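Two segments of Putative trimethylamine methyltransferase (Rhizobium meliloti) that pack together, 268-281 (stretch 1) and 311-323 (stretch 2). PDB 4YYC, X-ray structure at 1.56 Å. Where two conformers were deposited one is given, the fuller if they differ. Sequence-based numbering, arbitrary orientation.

Stretch 1 (268-281) QACVVSPFILSGAM
Stretch 2 (311-323) APVLFGTFAASIS

The apolar centre of this contact is Phe 318, which is buried and loses more surface to the other stretch than any other residue, 99 Å², with Phe 275 laid over one face of its ring. Phe 275 and Phe 318 are bridged partners on neighbouring parallel strands, their CA atoms 5.0 Å apart, and both adopt the t rotamer with chi2 near 85°. Matching torsions on adjacent strands carry the rings out side by side: the planes lie at 9° with centroids 4.7 Å apart, slid so that they barely overlap, and Phe 275 CE1 comes within 3.6 Å of Phe 318 CD2. The large flat ring of Phe 318 suits this place because it offers that face to Phe 275 and its edge to Leu 277 CD2.

Leu 277 extends the same face of the sheet. In its m,t rotamer it brings CD2 to 3.5 Å from Ala 320 CB, and the same methyl reaches the edge of the Phe 318 ring, with Leu 277 CD2 4.4 Å from Phe 318 CE2. The small Ala 320 lets the leucine lie close against the neighbouring strand. Ile 322 (chi1 p, chi2 t) closes this end, its CG2 lying 3.7 Å from Leu 277 CB and 4.3 Å from Ala 280 CB. Gly 279, at phi/psi 95/-20, fits here because a CB would stand 3.0 Å from Ile 322 CD1 and jam against the preceding carbonyl.

Toward the N-terminal end, Val 271 (t) and Leu 314 (m,p) meet on the face shared with the phenylalanines, Val 271 CG1 being 4.2 Å from Leu 314 CB. On the face of Cys 270 and Ile 276, Val 272 (t) meets Val 313 (p), CG2 to CG2 at 3.7 Å; beta-branched residues favour the extended backbone and fill such a surface compactly.

The backbones run parallel, strand 269-273 at 23° to strand 313-316 and strand 275-277 at 20° to strand 318-322. The register pairs Cys 270 with Val 313, Val 271 with Leu 314, Ile 276 with Ala 319 and Leu 277 with Ala 320, a constant offset of 43. As parallel pairing requires, one residue bonds to two flanking a partner: Cys 270 N donates to Pro 312 O (3.1 Å) and Leu 314 N to Cys 270 O (2.8 Å). Val 272 N to Leu 314 O (3.1 Å) and Gly 316 N to Val 272 O (2.8 Å) continue the ladder. Pro 274 has no NH but still accepts, with Phe 318 N to Pro 274 O at 3.0 Å; Ile 276 N to Phe 318 O (2.9 Å), Ala 320 N to Ile 276 O (3.0 Å) and Ser 278 N to Ala 320 O (2.8 Å) complete it.

At Ser 273 and Gly 316 the chains draw closer, CA to CA 4.1 Å. A CB on Gly 316 would fall 2.1 Å from Ser 273 OG, so glycine makes room for the serine (m), whose OG donates to Val 271 O at 3.1 Å.

Water finishes the polar edge. One molecule donates to Gln 268 O and Pro 312 O, both 2.8 Å away; another accepts from Ile 322 N (3.2 Å) and donates to Ser 278 O (3.0 Å).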

# COMPACT_ATOMS: atom_id res chain seq x y z
N GLN A 268 29.61 7.23 -15.58
CA GLN A 268 28.90 6.86 -14.37
C GLN A 268 27.54 7.55 -14.34
O GLN A 268 27.33 8.53 -15.04
CB GLN A 268 29.71 7.20 -13.14
CG GLN A 268 31.10 6.60 -13.17
CD GLN A 268 31.05 5.12 -13.37
OE1 GLN A 268 30.44 4.40 -12.55
NE2 GLN A 268 31.64 4.62 -14.47
N ALA A 269 26.59 6.98 -13.60
CA ALA A 269 25.22 7.41 -13.74
C ALA A 269 24.86 8.54 -12.78
O ALA A 269 25.24 8.52 -11.61
CB ALA A 269 24.26 6.24 -13.54
N CYS A 270 24.06 9.46 -13.29
CA CYS A 270 23.54 10.57 -12.52
C CYS A 270 22.04 10.36 -12.29
O CYS A 270 21.30 10.12 -13.28
CB CYS A 270 23.72 11.87 -13.28
SG CYS A 270 25.45 12.41 -13.31
N VAL A 271 21.60 10.42 -11.02
CA VAL A 271 20.19 10.31 -10.69
C VAL A 271 19.69 11.73 -10.50
O VAL A 271 19.84 12.31 -9.42
CB VAL A 271 19.95 9.46 -9.40
CG1 VAL A 271 18.44 9.24 -9.19
CG2 VAL A 271 20.74 8.16 -9.45
N VAL A 272 19.11 12.31 -11.55
CA VAL A 272 18.73 13.74 -11.53
C VAL A 272 17.40 13.90 -10.82
O VAL A 272 16.35 13.49 -11.33
CB VAL A 272 18.68 14.34 -12.97
CG1 VAL A 272 18.18 15.79 -12.91
CG2 VAL A 272 20.04 14.29 -13.59
N SER A 273 17.42 14.54 -9.65
CA SER A 273 16.32 14.42 -8.72
C SER A 273 15.88 15.77 -8.17
O SER A 273 16.50 16.33 -7.25
CB SER A 273 16.71 13.50 -7.53
OG SER A 273 17.05 12.19 -8.00
N PRO A 274 14.77 16.32 -8.68
CA PRO A 274 14.07 17.37 -7.98
C PRO A 274 13.88 16.98 -6.51
O PRO A 274 13.64 15.81 -6.21
CB PRO A 274 12.74 17.44 -8.74
CG PRO A 274 13.13 17.08 -10.13
CD PRO A 274 14.14 16.00 -9.98
N PHE A 275 14.00 17.95 -5.62
CA PHE A 275 13.79 17.72 -4.19
C PHE A 275 12.66 18.62 -3.75
O PHE A 275 12.86 19.83 -3.54
CB PHE A 275 15.07 18.03 -3.43
CG PHE A 275 14.99 17.68 -1.97
CD1 PHE A 275 15.27 16.38 -1.55
CD2 PHE A 275 14.57 18.61 -1.04
CE1 PHE A 275 15.16 16.02 -0.21
CE2 PHE A 275 14.47 18.27 0.32
CZ PHE A 275 14.77 16.98 0.71
N ILE A 276 11.48 18.03 -3.63
CA ILE A 276 10.27 18.81 -3.55
C ILE A 276 9.37 18.43 -2.38
O ILE A 276 9.12 17.25 -2.13
CB ILE A 276 9.51 18.70 -4.86
CG1 ILE A 276 10.23 19.60 -5.88
CG2 ILE A 276 8.05 19.09 -4.78
CD1 ILE A 276 9.76 19.30 -7.26
N LEU A 277 8.96 19.47 -1.65
CA LEU A 277 7.80 19.41 -0.79
C LEU A 277 6.73 20.26 -1.48
O LEU A 277 6.89 21.49 -1.61
CB LEU A 277 8.12 19.98 0.58
CG LEU A 277 9.24 19.23 1.32
CD1 LEU A 277 9.46 19.93 2.65
CD2 LEU A 277 8.84 17.77 1.52
N SER A 278 5.65 19.64 -1.91
CA SER A 278 4.62 20.35 -2.67
C SER A 278 3.99 21.42 -1.80
O SER A 278 3.69 21.16 -0.63
CB SER A 278 3.55 19.40 -3.19
OG SER A 278 4.05 18.60 -4.23
N GLY A 279 3.81 22.62 -2.35
CA GLY A 279 3.40 23.77 -1.55
C GLY A 279 4.55 24.65 -1.08
O GLY A 279 4.35 25.80 -0.69
N ALA A 280 5.76 24.12 -1.07
CA ALA A 280 6.92 24.89 -0.64
C ALA A 280 7.91 25.03 -1.78
O ALA A 280 8.18 26.16 -2.22
CB ALA A 280 7.56 24.25 0.58
N MSE A 281 8.41 23.91 -2.31
CA MSE A 281 9.40 23.94 -3.40
C MSE A 281 8.78 23.66 -4.75
O MSE A 281 9.49 23.64 -5.75
CB MSE A 281 10.52 22.92 -3.17
CG MSE A 281 11.44 23.35 -2.04
SE MSE A 281 10.83 22.49 -0.37
CE MSE A 281 12.30 21.19 -0.21
N ALA A 311 26.04 9.25 -21.64
CA ALA A 311 26.24 9.10 -20.20
C ALA A 311 24.94 8.60 -19.56
O ALA A 311 23.88 9.11 -19.91
CB ALA A 311 26.64 10.40 -19.56
N PRO A 312 25.03 7.62 -18.64
CA PRO A 312 23.77 7.12 -18.09
C PRO A 312 23.11 8.10 -17.12
O PRO A 312 23.77 8.77 -16.29
CB PRO A 312 24.14 5.80 -17.39
CG PRO A 312 25.59 5.84 -17.24
CD PRO A 312 26.17 6.80 -18.22
N VAL A 313 21.79 8.26 -17.25
CA VAL A 313 21.11 9.27 -16.45
C VAL A 313 19.68 8.80 -16.13
O VAL A 313 18.99 8.24 -16.99
CB VAL A 313 21.11 10.67 -17.14
CG1 VAL A 313 20.47 10.68 -18.49
CG2 VAL A 313 20.46 11.74 -16.24
N LEU A 314 19.24 9.04 -14.89
CA LEU A 314 17.91 8.67 -14.45
C LEU A 314 17.04 9.91 -14.22
O LEU A 314 17.53 10.96 -13.79
CB LEU A 314 17.95 7.88 -13.13
CG LEU A 314 18.54 6.48 -13.18
CD1 LEU A 314 20.05 6.50 -13.25
CD2 LEU A 314 18.02 5.67 -12.00
N PHE A 315 15.74 9.75 -14.47
CA PHE A 315 14.70 10.68 -14.06
C PHE A 315 14.38 10.34 -12.60
O PHE A 315 13.77 9.29 -12.31
CB PHE A 315 13.49 10.42 -14.99
CG PHE A 315 12.30 11.34 -14.84
CD1 PHE A 315 11.72 11.62 -13.63
CD2 PHE A 315 11.69 11.86 -15.96
CE1 PHE A 315 10.61 12.41 -13.54
CE2 PHE A 315 10.55 12.62 -15.89
CZ PHE A 315 10.01 12.92 -14.68
N GLY A 316 14.77 11.23 -11.69
CA GLY A 316 14.52 11.06 -10.25
C GLY A 316 13.44 11.98 -9.80
O GLY A 316 13.08 12.93 -10.49
N THR A 317 12.84 11.68 -8.66
CA THR A 317 11.90 12.57 -8.03
C THR A 317 11.99 12.23 -6.51
O THR A 317 11.78 11.09 -6.14
CB THR A 317 10.47 12.31 -8.56
OG1 THR A 317 10.33 12.82 -9.90
CG2 THR A 317 9.42 12.96 -7.72
N PHE A 318 12.19 13.24 -5.67
CA PHE A 318 11.84 13.15 -4.26
C PHE A 318 10.66 14.09 -4.10
O PHE A 318 10.82 15.31 -4.36
CB PHE A 318 12.97 13.56 -3.34
CG PHE A 318 12.56 13.57 -1.92
CD1 PHE A 318 12.65 12.43 -1.17
CD2 PHE A 318 12.02 14.72 -1.34
CE1 PHE A 318 12.22 12.43 0.16
CE2 PHE A 318 11.61 14.72 -0.02
CZ PHE A 318 11.70 13.57 0.72
N ALA A 319 9.53 13.55 -3.71
CA ALA A 319 8.33 14.35 -3.59
C ALA A 319 7.50 13.98 -2.39
O ALA A 319 7.14 12.82 -2.17
CB ALA A 319 7.54 14.31 -4.90
N ALA A 320 7.32 14.96 -1.54
CA ALA A 320 6.49 14.82 -0.36
C ALA A 320 5.58 16.03 -0.27
O ALA A 320 5.60 16.91 -1.17
CB ALA A 320 7.38 14.66 0.85
N SER A 321 4.73 16.07 0.74
CA SER A 321 3.83 17.21 0.94
C SER A 321 4.27 18.01 2.15
O SER A 321 5.29 17.69 2.79
CB SER A 321 2.37 16.73 1.03
OG SER A 321 2.27 15.55 1.80
N ILE A 322 3.51 19.05 2.45
CA ILE A 322 3.72 19.81 3.69
C ILE A 322 2.42 19.85 4.47
O ILE A 322 1.35 19.69 3.91
CB ILE A 322 4.21 21.26 3.49
CG1 ILE A 322 3.27 22.04 2.59
CG2 ILE A 322 5.61 21.25 2.92
CD1 ILE A 322 3.67 23.49 2.47
N SER A 323 2.55 20.02 5.78
CA SER A 323 1.39 20.23 6.65
C SER A 323 0.98 21.70 6.47
O SER A 323 1.79 22.60 6.69
CB SER A 323 1.76 19.94 8.12
O HOH W 1 25.90 10.60 -16.16
O HOH W 2 4.49 15.89 -3.70
O HOH W 3 1.22 19.80 0.33